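Local coordinates for protein tryptophan synthase alpha chain (PDB 2EKC) that probably carries out the aldol cleavage of indoleglycerol phosphate to indole and glyceraldehyde 3-phosphate in the last step of tryptophan biosynthesis, at residues 2-7 with 171-176; 22-27 with 51-56; 26-31 with 242-247; 148-153 with 167-172; 216-221 with 253-258. All blocks are in the same frame, centred on the assembly; numbering follows the deposited sequence.

All five contacts lie in one TIM barrel, on its eight parallel strands or the helices and loops round them. Interactions 2 and 4 are buried: the first pairs strand 18-24 with the end of strand 47-51 through backbone bonds, the second draws a turn after helix 160-169 against strand 149-154 with carboxylates and waters. Interaction 1 shares D171 and E172 with interaction 4 and touches it, partly buried, where the N-terminal helix meets the chain entering strand 174-177. Interaction 3 shares G26 and Y27 with interaction 2 but lies at the surface, where van der Waals contact prevails. Interaction 5, partly buried, shares helix 246-258 with interaction 3 and joins lysine methylenes to a weak salt bridge.

Interaction 1: 2-7 with 171-176; sequences GRISDK and DEMTYF
E172 reaches from the loop before strand 174-177 to the first turn of helix 3-14, and each of its atoms finds something there. E172 CB lies 3.5 Å from S5 OG and 3.7 Å from I4 CG2. CG lies 3.2 Å from S5 OG; it stands anti to the carbonyl carbon (chi1 -61°), and the chain runs extended beyond it. At the tip the two oxygens part. OE2 accepts the backbone N-H of S5, with S5 N 2.9 Å from OE2 and an angle at the hydrogen of 156°; the donor sits above the carboxylate plane, 51° out of it. M1 N is a further hydrogen-bond donor to OE2, and it also bonds S5 OG. OE1 takes a water that is 2.7 Å away and itself accepts from I4 N. The early N-H groups of a helix, which have no acceptor in the preceding turn, thus find one in a carboxylate, directly or through water. Helix 3-14 precedes the first strand of this TIM barrel and lies at the N-terminal ends of strands 149-154 and 174-177. A second water joins S5 OG to E172 O. Beside the polar group I4 turns inward, its CG2 3.7 Å from M173 SD, the two side chains crossing at about a right angle; M173 continues inward to touch V151 and V210 on the neighbouring strands.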
# COMPACT_ATOMS: atom_id res chain seq x y z
N GLY A 2 -12.72 1.73 9.41
CA GLY A 2 -13.03 0.51 8.68
C GLY A 2 -12.09 -0.67 8.81
O GLY A 2 -11.55 -0.95 9.88
N ARG A 3 -11.89 -1.35 7.69
CA ARG A 3 -11.04 -2.54 7.64
C ARG A 3 -9.61 -2.30 8.12
O ARG A 3 -8.99 -3.20 8.69
CB ARG A 3 -11.00 -3.12 6.22
CG ARG A 3 -12.32 -3.67 5.70
CD ARG A 3 -12.09 -4.55 4.48
NE ARG A 3 -13.32 -5.17 3.99
CZ ARG A 3 -14.22 -4.55 3.22
NH1 ARG A 3 -14.02 -3.29 2.85
NH2 ARG A 3 -15.31 -5.20 2.83
N ILE A 4 -9.07 -1.11 7.88
CA ILE A 4 -7.71 -0.81 8.29
C ILE A 4 -7.60 -0.83 9.81
O ILE A 4 -6.75 -1.52 10.37
CB ILE A 4 -7.24 0.56 7.76
CG1 ILE A 4 -7.20 0.53 6.23
CG2 ILE A 4 -5.87 0.90 8.32
CD1 ILE A 4 -6.85 1.85 5.59
N SER A 5 -8.45 -0.05 10.48
CA SER A 5 -8.42 -0.02 11.93
C SER A 5 -8.72 -1.39 12.52
O SER A 5 -8.05 -1.82 13.47
CB SER A 5 -9.44 1.00 12.46
OG SER A 5 -8.95 2.31 12.26
N ASP A 6 -9.71 -2.09 11.97
CA ASP A 6 -10.04 -3.42 12.47
C ASP A 6 -8.83 -4.35 12.36
O ASP A 6 -8.52 -5.09 13.29
CB ASP A 6 -11.20 -4.05 11.68
CG ASP A 6 -12.51 -3.30 11.83
OD1 ASP A 6 -12.68 -2.58 12.83
OD2 ASP A 6 -13.37 -3.45 10.94
N LYS A 7 -8.15 -4.30 11.22
CA LYS A 7 -6.99 -5.17 11.02
C LYS A 7 -5.86 -4.92 12.01
O LYS A 7 -5.30 -5.86 12.57
CB LYS A 7 -6.45 -5.01 9.59
CG LYS A 7 -5.25 -5.92 9.29
CD LYS A 7 -5.60 -7.40 9.48
CE LYS A 7 -6.65 -7.86 8.48
NZ LYS A 7 -6.99 -9.31 8.65
N ASP A 171 -6.67 8.97 8.46
CA ASP A 171 -7.92 8.47 9.02
C ASP A 171 -7.65 7.27 9.91
O ASP A 171 -8.20 7.16 11.00
CB ASP A 171 -8.89 8.05 7.91
CG ASP A 171 -9.44 9.22 7.12
OD1 ASP A 171 -9.96 10.17 7.75
OD2 ASP A 171 -9.36 9.19 5.87
N GLU A 172 -6.78 6.37 9.45
CA GLU A 172 -6.48 5.16 10.20
C GLU A 172 -5.01 4.75 10.24
O GLU A 172 -4.59 4.01 11.13
CB GLU A 172 -7.29 4.00 9.64
CG GLU A 172 -8.80 4.19 9.71
CD GLU A 172 -9.54 3.16 8.87
OE1 GLU A 172 -9.63 3.36 7.64
OE2 GLU A 172 -10.00 2.15 9.45
N MET A 173 -4.22 5.20 9.28
CA MET A 173 -2.81 4.83 9.24
C MET A 173 -1.97 5.78 8.41
O MET A 173 -2.49 6.59 7.64
CB MET A 173 -2.67 3.42 8.67
CG MET A 173 -3.08 3.33 7.20
SD MET A 173 -2.80 1.71 6.49
CE MET A 173 -1.04 1.71 6.33
N THR A 174 -0.65 5.66 8.58
CA THR A 174 0.30 6.50 7.85
C THR A 174 1.37 5.63 7.22
O THR A 174 1.61 4.50 7.65
CB THR A 174 0.99 7.52 8.79
OG1 THR A 174 1.76 6.81 9.77
CG2 THR A 174 -0.03 8.40 9.48
N TYR A 175 2.03 6.17 6.21
CA TYR A 175 3.09 5.46 5.51
C TYR A 175 4.34 6.33 5.42
O TYR A 175 4.28 7.45 4.91
CB TYR A 175 2.65 5.07 4.10
CG TYR A 175 3.79 4.50 3.27
CD1 TYR A 175 4.38 3.28 3.61
CD2 TYR A 175 4.32 5.21 2.19
CE1 TYR A 175 5.48 2.78 2.91
CE2 TYR A 175 5.43 4.72 1.48
CZ TYR A 175 6.00 3.50 1.85
OH TYR A 175 7.10 3.02 1.18
N PHE A 176 5.47 5.82 5.91
CA PHE A 176 6.73 6.54 5.84
C PHE A 176 7.70 5.76 4.96
O PHE A 176 7.71 4.53 4.98
CB PHE A 176 7.37 6.69 7.22
CG PHE A 176 6.86 7.85 8.02
CD1 PHE A 176 5.53 7.91 8.42
CD2 PHE A 176 7.72 8.88 8.38
CE1 PHE A 176 5.06 8.99 9.19
CE2 PHE A 176 7.26 9.96 9.15
CZ PHE A 176 5.93 10.01 9.55
O HOH W 1 -10.26 1.12 6.27
O HOH W 2 -6.34 2.89 13.10

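Interaction 2: 22-27 with 51-56; sequences YLMVGY and GFPFSD
M24 and G51 pair as neighbours of two parallel strands, their CA atoms 4.2 Å apart. G51 is gripped at both ends of its backbone: its N donates to L23 O at 2.9 Å, in the plane of that carbonyl, and its O accepts V25 N at 3.2 Å. The side-chain packing here is close. M24 is bent at chi2 (74°), which brings its SD to 3.5 Å from G51 O, and the same SD lies 3.7 Å from P53 CG. Y22 brings its ring edge to the glycine, with CE1 3.8 Å from G51 CA; a CB on G51 would clash with M24 SD. P53 CG also comes to V25 O, a buried carbonyl with no polar partner in the model. Beyond P53 the two segments part. F54 leads off to stack on Y102, while its N bonds H68 ND1, and S55 and D56 are exposed to solvent. The tight end thus zips strands 18-24 and 47-51, and the loose end starts the loop to D60. Such loops at the C-terminal ends of the strands form the active-site end of a TIM barrel; here Y22 adjoins E49 and D60, the predicted proton acceptors.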
# COMPACT_ATOMS: atom_id res chain seq x y z
N TYR A 22 2.54 -5.25 -2.09
CA TYR A 22 2.25 -4.42 -3.24
C TYR A 22 2.54 -5.15 -4.55
O TYR A 22 3.66 -5.61 -4.78
CB TYR A 22 3.08 -3.13 -3.11
CG TYR A 22 3.05 -2.14 -4.26
CD1 TYR A 22 1.91 -1.96 -5.03
CD2 TYR A 22 4.17 -1.35 -4.53
CE1 TYR A 22 1.88 -1.01 -6.06
CE2 TYR A 22 4.15 -0.40 -5.55
CZ TYR A 22 3.01 -0.23 -6.31
OH TYR A 22 3.00 0.70 -7.33
N LEU A 23 1.51 -5.28 -5.39
CA LEU A 23 1.63 -5.93 -6.69
C LEU A 23 0.92 -5.05 -7.72
O LEU A 23 0.05 -4.25 -7.36
CB LEU A 23 0.98 -7.32 -6.68
CG LEU A 23 1.73 -8.48 -6.00
CD1 LEU A 23 0.84 -9.72 -5.98
CD2 LEU A 23 3.02 -8.76 -6.75
N MET A 24 1.30 -5.18 -8.98
CA MET A 24 0.72 -4.39 -10.06
C MET A 24 -0.30 -5.17 -10.89
O MET A 24 -0.03 -6.28 -11.33
CB MET A 24 1.83 -3.89 -10.99
CG MET A 24 1.35 -3.02 -12.15
SD MET A 24 0.87 -1.37 -11.61
CE MET A 24 2.45 -0.75 -11.09
N VAL A 25 -1.48 -4.59 -11.10
CA VAL A 25 -2.50 -5.26 -11.89
C VAL A 25 -2.05 -5.30 -13.34
O VAL A 25 -1.68 -4.27 -13.90
CB VAL A 25 -3.86 -4.51 -11.86
CG1 VAL A 25 -4.86 -5.24 -12.76
CG2 VAL A 25 -4.39 -4.44 -10.43
N GLY A 26 -2.05 -6.49 -13.94
CA GLY A 26 -1.65 -6.61 -15.33
C GLY A 26 -0.20 -6.96 -15.60
O GLY A 26 0.20 -7.06 -16.76
N TYR A 27 0.59 -7.15 -14.55
CA TYR A 27 2.00 -7.50 -14.73
C TYR A 27 2.30 -8.88 -14.16
O TYR A 27 2.02 -9.14 -12.99
CB TYR A 27 2.92 -6.49 -14.03
CG TYR A 27 4.38 -6.87 -14.13
CD1 TYR A 27 5.08 -6.73 -15.34
CD2 TYR A 27 5.06 -7.41 -13.04
CE1 TYR A 27 6.42 -7.12 -15.46
CE2 TYR A 27 6.41 -7.81 -13.15
CZ TYR A 27 7.07 -7.66 -14.36
OH TYR A 27 8.39 -8.06 -14.47
N GLY A 51 -1.70 -1.96 -7.39
CA GLY A 51 -1.12 -1.01 -8.32
C GLY A 51 -1.95 -0.70 -9.55
O GLY A 51 -2.35 -1.61 -10.28
N PHE A 52 -2.20 0.58 -9.78
CA PHE A 52 -2.99 1.08 -10.92
C PHE A 52 -1.96 1.61 -11.94
O PHE A 52 -1.40 2.69 -11.75
CB PHE A 52 -3.92 2.20 -10.41
CG PHE A 52 -4.70 2.93 -11.48
CD1 PHE A 52 -4.83 2.42 -12.77
CD2 PHE A 52 -5.35 4.13 -11.17
CE1 PHE A 52 -5.59 3.09 -13.74
CE2 PHE A 52 -6.11 4.81 -12.13
CZ PHE A 52 -6.24 4.29 -13.41
N PRO A 53 -1.71 0.86 -13.02
CA PRO A 53 -0.74 1.25 -14.05
C PRO A 53 -0.86 2.70 -14.51
O PRO A 53 -1.95 3.16 -14.86
CB PRO A 53 -1.02 0.26 -15.18
CG PRO A 53 -1.50 -0.96 -14.45
CD PRO A 53 -2.43 -0.36 -13.43
N PHE A 54 0.26 3.42 -14.52
CA PHE A 54 0.29 4.82 -14.92
C PHE A 54 1.39 5.08 -15.96
O PHE A 54 2.46 4.47 -15.91
CB PHE A 54 0.49 5.71 -13.68
CG PHE A 54 0.42 7.18 -13.97
CD1 PHE A 54 -0.67 7.73 -14.65
CD2 PHE A 54 1.44 8.04 -13.55
CE1 PHE A 54 -0.74 9.10 -14.90
CE2 PHE A 54 1.38 9.41 -13.80
CZ PHE A 54 0.29 9.94 -14.48
N SER A 55 1.13 6.01 -16.88
CA SER A 55 2.08 6.32 -17.95
C SER A 55 3.34 7.08 -17.54
O SER A 55 4.31 7.13 -18.31
CB SER A 55 1.37 7.12 -19.04
OG SER A 55 1.00 8.40 -18.55
N ASP A 56 3.35 7.67 -16.35
CA ASP A 56 4.53 8.43 -15.91
C ASP A 56 4.77 8.27 -14.41
O ASP A 56 4.70 9.25 -13.65
CB ASP A 56 4.35 9.91 -16.27
CG ASP A 56 5.65 10.69 -16.16
OD1 ASP A 56 6.72 10.10 -16.40
OD2 ASP A 56 5.59 11.90 -15.84

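Interaction 3: 26-31 with 242-247; sequences GYPDYE and GQKKIE
P28, preceded by a cis peptide bond, turns its ring toward G242, and the contact is made by van der Waals approach, P28 CB standing 4.1 Å from G242 O. Y27, on the other side of that peptide, brings the end of its ring to the same glycine: OH comes within 3.3 Å of G242 CA, and CE2 within 3.6 Å of it, the ring set obliquely to the glycine. An alanine in place of Y27 would probably open a gap beside G242 and leave V238, A67 and V70 without the ring they touch. Further out, K244 stretches its extended chain across D29 at about a right angle, CE 3.9 Å from D29 OD2; its NZ is 4.3 Å from that oxygen, beyond a salt bridge. D29 is instead engaged as N-cap of helix 30-42, its OD1 bonding T32 N. The loop after strand 18-24 thus leans on the end of helix 235-242, where K244, at positive phi, is the C-prime residue of the Schellman motif that ends this helix, just before helix 246-258.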
# COMPACT_ATOMS: atom_id res chain seq x y z
N GLY A 26 -2.05 -6.49 -13.94
CA GLY A 26 -1.65 -6.61 -15.33
C GLY A 26 -0.20 -6.96 -15.60
O GLY A 26 0.20 -7.06 -16.76
N TYR A 27 0.59 -7.15 -14.55
CA TYR A 27 2.00 -7.50 -14.73
C TYR A 27 2.30 -8.88 -14.16
O TYR A 27 2.02 -9.14 -12.99
CB TYR A 27 2.92 -6.49 -14.03
CG TYR A 27 4.38 -6.87 -14.13
CD1 TYR A 27 5.08 -6.73 -15.34
CD2 TYR A 27 5.06 -7.41 -13.04
CE1 TYR A 27 6.42 -7.12 -15.46
CE2 TYR A 27 6.41 -7.81 -13.15
CZ TYR A 27 7.07 -7.66 -14.36
OH TYR A 27 8.39 -8.06 -14.47
N PRO A 28 2.91 -9.77 -14.96
CA PRO A 28 3.33 -9.60 -16.35
C PRO A 28 2.16 -9.61 -17.33
O PRO A 28 2.32 -9.28 -18.51
CB PRO A 28 4.30 -10.76 -16.56
CG PRO A 28 3.74 -11.82 -15.68
CD PRO A 28 3.41 -11.05 -14.42
N ASP A 29 0.99 -9.99 -16.83
CA ASP A 29 -0.26 -10.03 -17.60
C ASP A 29 -1.38 -10.14 -16.56
O ASP A 29 -1.12 -10.50 -15.42
CB ASP A 29 -0.29 -11.23 -18.57
CG ASP A 29 -0.15 -12.57 -17.86
OD1 ASP A 29 -1.12 -13.02 -17.22
OD2 ASP A 29 0.93 -13.17 -17.95
N TYR A 30 -2.61 -9.81 -16.94
CA TYR A 30 -3.72 -9.85 -15.98
C TYR A 30 -3.84 -11.17 -15.23
O TYR A 30 -3.82 -11.18 -14.00
CB TYR A 30 -5.06 -9.54 -16.66
CG TYR A 30 -6.19 -9.36 -15.66
CD1 TYR A 30 -6.42 -8.13 -15.05
CD2 TYR A 30 -6.99 -10.44 -15.29
CE1 TYR A 30 -7.42 -7.97 -14.09
CE2 TYR A 30 -8.00 -10.29 -14.33
CZ TYR A 30 -8.20 -9.06 -13.74
OH TYR A 30 -9.18 -8.91 -12.78
N GLU A 31 -3.96 -12.27 -15.97
CA GLU A 31 -4.11 -13.59 -15.35
C GLU A 31 -3.01 -13.91 -14.33
O GLU A 31 -3.31 -14.30 -13.20
CB GLU A 31 -4.13 -14.68 -16.43
CG GLU A 31 -4.28 -16.09 -15.86
CD GLU A 31 -4.38 -17.16 -16.94
OE1 GLU A 31 -3.47 -17.24 -17.79
OE2 GLU A 31 -5.37 -17.92 -16.94
N GLY A 242 7.15 -11.31 -12.21
CA GLY A 242 7.60 -11.13 -13.58
C GLY A 242 7.98 -12.41 -14.30
O GLY A 242 7.84 -12.50 -15.52
N GLN A 243 8.46 -13.41 -13.56
CA GLN A 243 8.84 -14.69 -14.13
C GLN A 243 7.78 -15.74 -13.80
O GLN A 243 8.04 -16.94 -13.92
CB GLN A 243 10.18 -15.17 -13.56
CG GLN A 243 11.39 -14.33 -13.93
CD GLN A 243 12.66 -14.89 -13.31
OE1 GLN A 243 13.11 -15.98 -13.67
NE2 GLN A 243 13.24 -14.15 -12.38
N LYS A 244 6.61 -15.29 -13.37
CA LYS A 244 5.52 -16.19 -13.02
C LYS A 244 5.94 -17.21 -11.96
O LYS A 244 5.46 -18.34 -11.95
CB LYS A 244 5.01 -16.91 -14.27
CG LYS A 244 4.59 -15.97 -15.39
CD LYS A 244 4.16 -16.72 -16.63
CE LYS A 244 3.85 -15.76 -17.77
NZ LYS A 244 3.48 -16.47 -19.03
N LYS A 245 6.83 -16.81 -11.06
CA LYS A 245 7.29 -17.69 -9.99
C LYS A 245 6.36 -17.54 -8.79
O LYS A 245 6.74 -17.01 -7.74
CB LYS A 245 8.74 -17.35 -9.62
CG LYS A 245 9.72 -17.66 -10.75
CD LYS A 245 11.11 -17.03 -10.54
CE LYS A 245 11.90 -17.73 -9.46
NZ LYS A 245 13.31 -17.22 -9.39
N ILE A 246 5.14 -18.02 -8.97
CA ILE A 246 4.09 -17.93 -7.97
C ILE A 246 4.38 -18.67 -6.67
O ILE A 246 4.10 -18.15 -5.58
CB ILE A 246 2.75 -18.44 -8.54
CG1 ILE A 246 2.45 -17.73 -9.87
CG2 ILE A 246 1.62 -18.20 -7.54
CD1 ILE A 246 2.54 -16.21 -9.81
N GLU A 247 4.93 -19.87 -6.77
CA GLU A 247 5.24 -20.64 -5.57
C GLU A 247 6.31 -19.95 -4.74
O GLU A 247 6.21 -19.91 -3.51
CB GLU A 247 5.70 -22.05 -5.93
CG GLU A 247 5.86 -22.95 -4.71
CD GLU A 247 6.38 -24.33 -5.05
OE1 GLU A 247 5.76 -25.01 -5.90
OE2 GLU A 247 7.40 -24.74 -4.48

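Interaction 4: 148-153 with 167-172; sequences LSFVPL and CEAADE
D171 and F150 bond each other twice: F150 N donates to D171 OD2 at 2.7 Å, nearly straight at 171° and on the anti side of the carboxylate, and D171 N returns a weak bond of 3.3 Å to F150 O. Beside them S149 OG donates to the anti lone pair of E172 OE1 at 2.9 Å. A169 O lies at the edge of the F150 ring, 3.1 Å from CD2, while P152 CD presses on A170 CB at 3.4 Å, a tight carbon pair. One water binds S149 OG, F150 O and E172 N together. Outward, strand 149-154, helix 160-169 and strand 174-177 form a right-handed beta-alpha-beta crossover, and the contact closes its helix-to-strand turn on the first strand; C167 is tied by disulfide to C205. K140 and M143 of helix 133-145 pack on the F150 side chain. The short, nearly straight N-H bond to OD2 would probably help keep the D171 carboxylate ionised.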
# COMPACT_ATOMS: atom_id res chain seq x y z
N LEU A 148 -13.41 6.69 2.15
CA LEU A 148 -12.18 6.09 1.65
C LEU A 148 -11.08 6.64 2.54
O LEU A 148 -10.91 7.86 2.65
CB LEU A 148 -11.95 6.49 0.19
CG LEU A 148 -12.92 5.86 -0.81
CD1 LEU A 148 -12.79 6.55 -2.15
CD2 LEU A 148 -12.62 4.37 -0.92
N SER A 149 -10.33 5.75 3.17
CA SER A 149 -9.27 6.14 4.10
C SER A 149 -8.10 6.88 3.45
O SER A 149 -7.49 6.40 2.50
CB SER A 149 -8.77 4.89 4.83
OG SER A 149 -8.07 5.23 6.01
N PHE A 150 -7.80 8.06 3.98
CA PHE A 150 -6.69 8.86 3.47
C PHE A 150 -5.41 8.45 4.21
O PHE A 150 -5.34 8.49 5.44
CB PHE A 150 -6.95 10.35 3.69
CG PHE A 150 -5.91 11.24 3.08
CD1 PHE A 150 -5.85 11.42 1.70
CD2 PHE A 150 -4.96 11.87 3.88
CE1 PHE A 150 -4.86 12.22 1.13
CE2 PHE A 150 -3.97 12.68 3.33
CZ PHE A 150 -3.92 12.85 1.95
N VAL A 151 -4.40 8.06 3.44
CA VAL A 151 -3.13 7.63 4.01
C VAL A 151 -2.01 8.61 3.64
O VAL A 151 -1.48 8.57 2.53
CB VAL A 151 -2.76 6.22 3.50
CG1 VAL A 151 -1.43 5.78 4.10
CG2 VAL A 151 -3.87 5.24 3.85
N PRO A 152 -1.65 9.52 4.56
CA PRO A 152 -0.60 10.49 4.30
C PRO A 152 0.79 9.85 4.23
O PRO A 152 1.02 8.78 4.81
CB PRO A 152 -0.73 11.47 5.46
CG PRO A 152 -1.19 10.58 6.58
CD PRO A 152 -2.23 9.71 5.91
N LEU A 153 1.71 10.49 3.53
CA LEU A 153 3.06 9.96 3.40
C LEU A 153 4.07 10.77 4.19
O LEU A 153 4.04 12.00 4.17
CB LEU A 153 3.47 9.89 1.93
CG LEU A 153 2.86 8.76 1.10
CD1 LEU A 153 1.35 8.92 1.02
CD2 LEU A 153 3.48 8.76 -0.29
N CYS A 167 -0.54 13.28 11.04
CA CYS A 167 -1.42 12.59 11.98
C CYS A 167 -2.88 13.03 11.84
O CYS A 167 -3.79 12.20 11.79
CB CYS A 167 -0.95 12.84 13.41
SG CYS A 167 -1.63 11.69 14.65
N GLU A 168 -3.11 14.34 11.76
CA GLU A 168 -4.46 14.84 11.64
C GLU A 168 -5.05 14.54 10.26
O GLU A 168 -6.26 14.54 10.08
CB GLU A 168 -4.50 16.35 11.91
CG GLU A 168 -3.63 17.19 11.01
CD GLU A 168 -3.74 18.67 11.32
OE1 GLU A 168 -3.38 19.08 12.45
OE2 GLU A 168 -4.19 19.43 10.43
N ALA A 169 -4.18 14.28 9.29
CA ALA A 169 -4.63 13.98 7.93
C ALA A 169 -4.96 12.50 7.75
O ALA A 169 -5.74 12.13 6.87
CB ALA A 169 -3.57 14.39 6.93
N ALA A 170 -4.36 11.65 8.58
CA ALA A 170 -4.59 10.21 8.48
C ALA A 170 -5.89 9.78 9.16
O ALA A 170 -6.18 10.17 10.29
CB ALA A 170 -3.41 9.45 9.09
N ASP A 171 -6.67 8.97 8.46
CA ASP A 171 -7.92 8.47 9.02
C ASP A 171 -7.65 7.27 9.91
O ASP A 171 -8.20 7.16 11.00
CB ASP A 171 -8.89 8.05 7.91
CG ASP A 171 -9.44 9.22 7.12
OD1 ASP A 171 -9.96 10.17 7.75
OD2 ASP A 171 -9.36 9.19 5.87
N GLU A 172 -6.78 6.37 9.45
CA GLU A 172 -6.48 5.16 10.20
C GLU A 172 -5.01 4.75 10.24
O GLU A 172 -4.59 4.01 11.13
CB GLU A 172 -7.29 4.00 9.64
CG GLU A 172 -8.80 4.19 9.71
CD GLU A 172 -9.54 3.16 8.87
OE1 GLU A 172 -9.63 3.36 7.64
OE2 GLU A 172 -10.00 2.15 9.45
O HOH W 3 -11.26 9.99 4.38
O HOH W 4 -5.66 6.07 6.78

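Interaction 5: 216-221 with 253-258; sequences SKKEHA and VKELKE
K217, whose carbonyl carbon lies 3.6 Å from L256 CD2, sets its CB over the centre of the H220 ring, 3.5 Å above the plane. One ring nitrogen, ND1, accepts S216 N at 3.1 Å, the donor tilted 28° from the ring plane, which probably helps hold the imidazole's rotation. A second flat group, the E255 carboxylate, lies beside K218 CB. K218 crosses E255 at about a right angle: its CB touches E255 CG at 3.5 Å and its CG comes as close to E255 O. CG stands anti to the backbone N (chi1 175°), and the chain runs on extended until NZ reaches E258 OE1, 3.5 Å away, in a weak salt bridge. Helices 218-225 and 246-258 both belong to the outer helical layer of the TIM barrel, the first joining strands 209-212 and 230-233 and the second coming after helix 235-242, which follows the last strand. An alanine in place of K218 would probably leave E258 without its positive mate and take away the CG and CD that lie against E255 O. Deeper between the helices, A221 CB packs on L256 O at 3.6 Å. On another side of helix 246-258, K257 turns away to salt bridges with D46 and E16, while A221 also touches L260.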
# COMPACT_ATOMS: atom_id res chain seq x y z
N SER A 216 13.09 -6.91 1.54
CA SER A 216 13.10 -8.08 0.68
C SER A 216 13.55 -9.35 1.41
O SER A 216 13.61 -10.42 0.81
CB SER A 216 14.02 -7.84 -0.52
OG SER A 216 15.34 -7.57 -0.10
N LYS A 217 13.87 -9.21 2.69
CA LYS A 217 14.33 -10.35 3.48
C LYS A 217 13.64 -10.39 4.83
O LYS A 217 13.28 -9.35 5.38
CB LYS A 217 15.84 -10.27 3.68
CG LYS A 217 16.65 -10.33 2.39
CD LYS A 217 18.05 -9.74 2.57
CE LYS A 217 18.83 -10.44 3.67
NZ LYS A 217 20.18 -9.82 3.84
N LYS A 218 13.47 -11.59 5.37
CA LYS A 218 12.83 -11.77 6.67
C LYS A 218 13.50 -10.88 7.72
O LYS A 218 12.83 -10.30 8.57
CB LYS A 218 12.92 -13.23 7.10
CG LYS A 218 12.40 -13.51 8.50
CD LYS A 218 12.61 -14.97 8.85
CE LYS A 218 12.34 -15.22 10.32
NZ LYS A 218 12.60 -16.65 10.67
N GLU A 219 14.83 -10.78 7.64
CA GLU A 219 15.60 -9.96 8.57
C GLU A 219 15.15 -8.51 8.51
O GLU A 219 15.09 -7.82 9.53
CB GLU A 219 17.09 -10.03 8.24
CG GLU A 219 17.78 -11.32 8.68
CD GLU A 219 17.12 -12.57 8.14
OE1 GLU A 219 16.91 -12.66 6.91
OE2 GLU A 219 16.81 -13.48 8.95
N HIS A 220 14.84 -8.04 7.30
CA HIS A 220 14.40 -6.66 7.10
C HIS A 220 13.07 -6.43 7.81
O HIS A 220 12.89 -5.43 8.50
CB HIS A 220 14.23 -6.35 5.61
CG HIS A 220 15.46 -6.60 4.79
ND1 HIS A 220 15.48 -6.40 3.42
CD2 HIS A 220 16.69 -7.03 5.13
CE1 HIS A 220 16.69 -6.70 2.96
NE2 HIS A 220 17.44 -7.08 3.98
N ALA A 221 12.15 -7.37 7.63
CA ALA A 221 10.83 -7.28 8.25
C ALA A 221 10.96 -7.25 9.76
O ALA A 221 10.35 -6.42 10.43
CB ALA A 221 9.98 -8.47 7.83
N VAL A 253 6.44 -14.39 0.96
CA VAL A 253 5.46 -13.71 1.81
C VAL A 253 5.34 -14.43 3.15
O VAL A 253 5.22 -13.79 4.20
CB VAL A 253 4.07 -13.66 1.13
CG1 VAL A 253 3.01 -13.21 2.14
CG2 VAL A 253 4.11 -12.71 -0.05
N LYS A 254 5.39 -15.76 3.11
CA LYS A 254 5.30 -16.55 4.33
C LYS A 254 6.49 -16.27 5.23
O LYS A 254 6.34 -16.13 6.44
CB LYS A 254 5.25 -18.04 3.97
CG LYS A 254 5.08 -18.96 5.17
CD LYS A 254 4.76 -20.39 4.74
CE LYS A 254 5.91 -21.00 3.95
NZ LYS A 254 5.59 -22.39 3.49
N GLU A 255 7.67 -16.17 4.63
CA GLU A 255 8.89 -15.89 5.38
C GLU A 255 8.91 -14.48 5.97
O GLU A 255 9.30 -14.29 7.12
CB GLU A 255 10.11 -16.11 4.48
CG GLU A 255 11.42 -15.69 5.11
CD GLU A 255 12.61 -16.37 4.47
OE1 GLU A 255 12.67 -16.42 3.22
OE2 GLU A 255 13.48 -16.87 5.22
N LEU A 256 8.49 -13.49 5.18
CA LEU A 256 8.45 -12.11 5.65
C LEU A 256 7.52 -12.01 6.86
O LEU A 256 7.85 -11.38 7.86
CB LEU A 256 7.95 -11.19 4.54
CG LEU A 256 8.84 -11.04 3.31
CD1 LEU A 256 8.15 -10.17 2.27
CD2 LEU A 256 10.17 -10.42 3.73
N LYS A 257 6.36 -12.65 6.75
CA LYS A 257 5.38 -12.64 7.83
C LYS A 257 5.94 -13.31 9.08
O LYS A 257 5.51 -13.02 10.20
CB LYS A 257 4.11 -13.36 7.36
CG LYS A 257 2.94 -13.23 8.32
CD LYS A 257 2.59 -11.77 8.58
CE LYS A 257 1.65 -11.67 9.76
NZ LYS A 257 1.38 -10.27 10.18
N GLU A 258 6.91 -14.21 8.90
CA GLU A 258 7.53 -14.89 10.03
C GLU A 258 8.30 -13.88 10.88
O GLU A 258 8.33 -13.97 12.10
CB GLU A 258 8.48 -15.99 9.55
CG GLU A 258 7.84 -17.37 9.49
CD GLU A 258 8.78 -18.43 8.94
OE1 GLU A 258 9.97 -18.45 9.34
OE2 GLU A 258 8.33 -19.26 8.13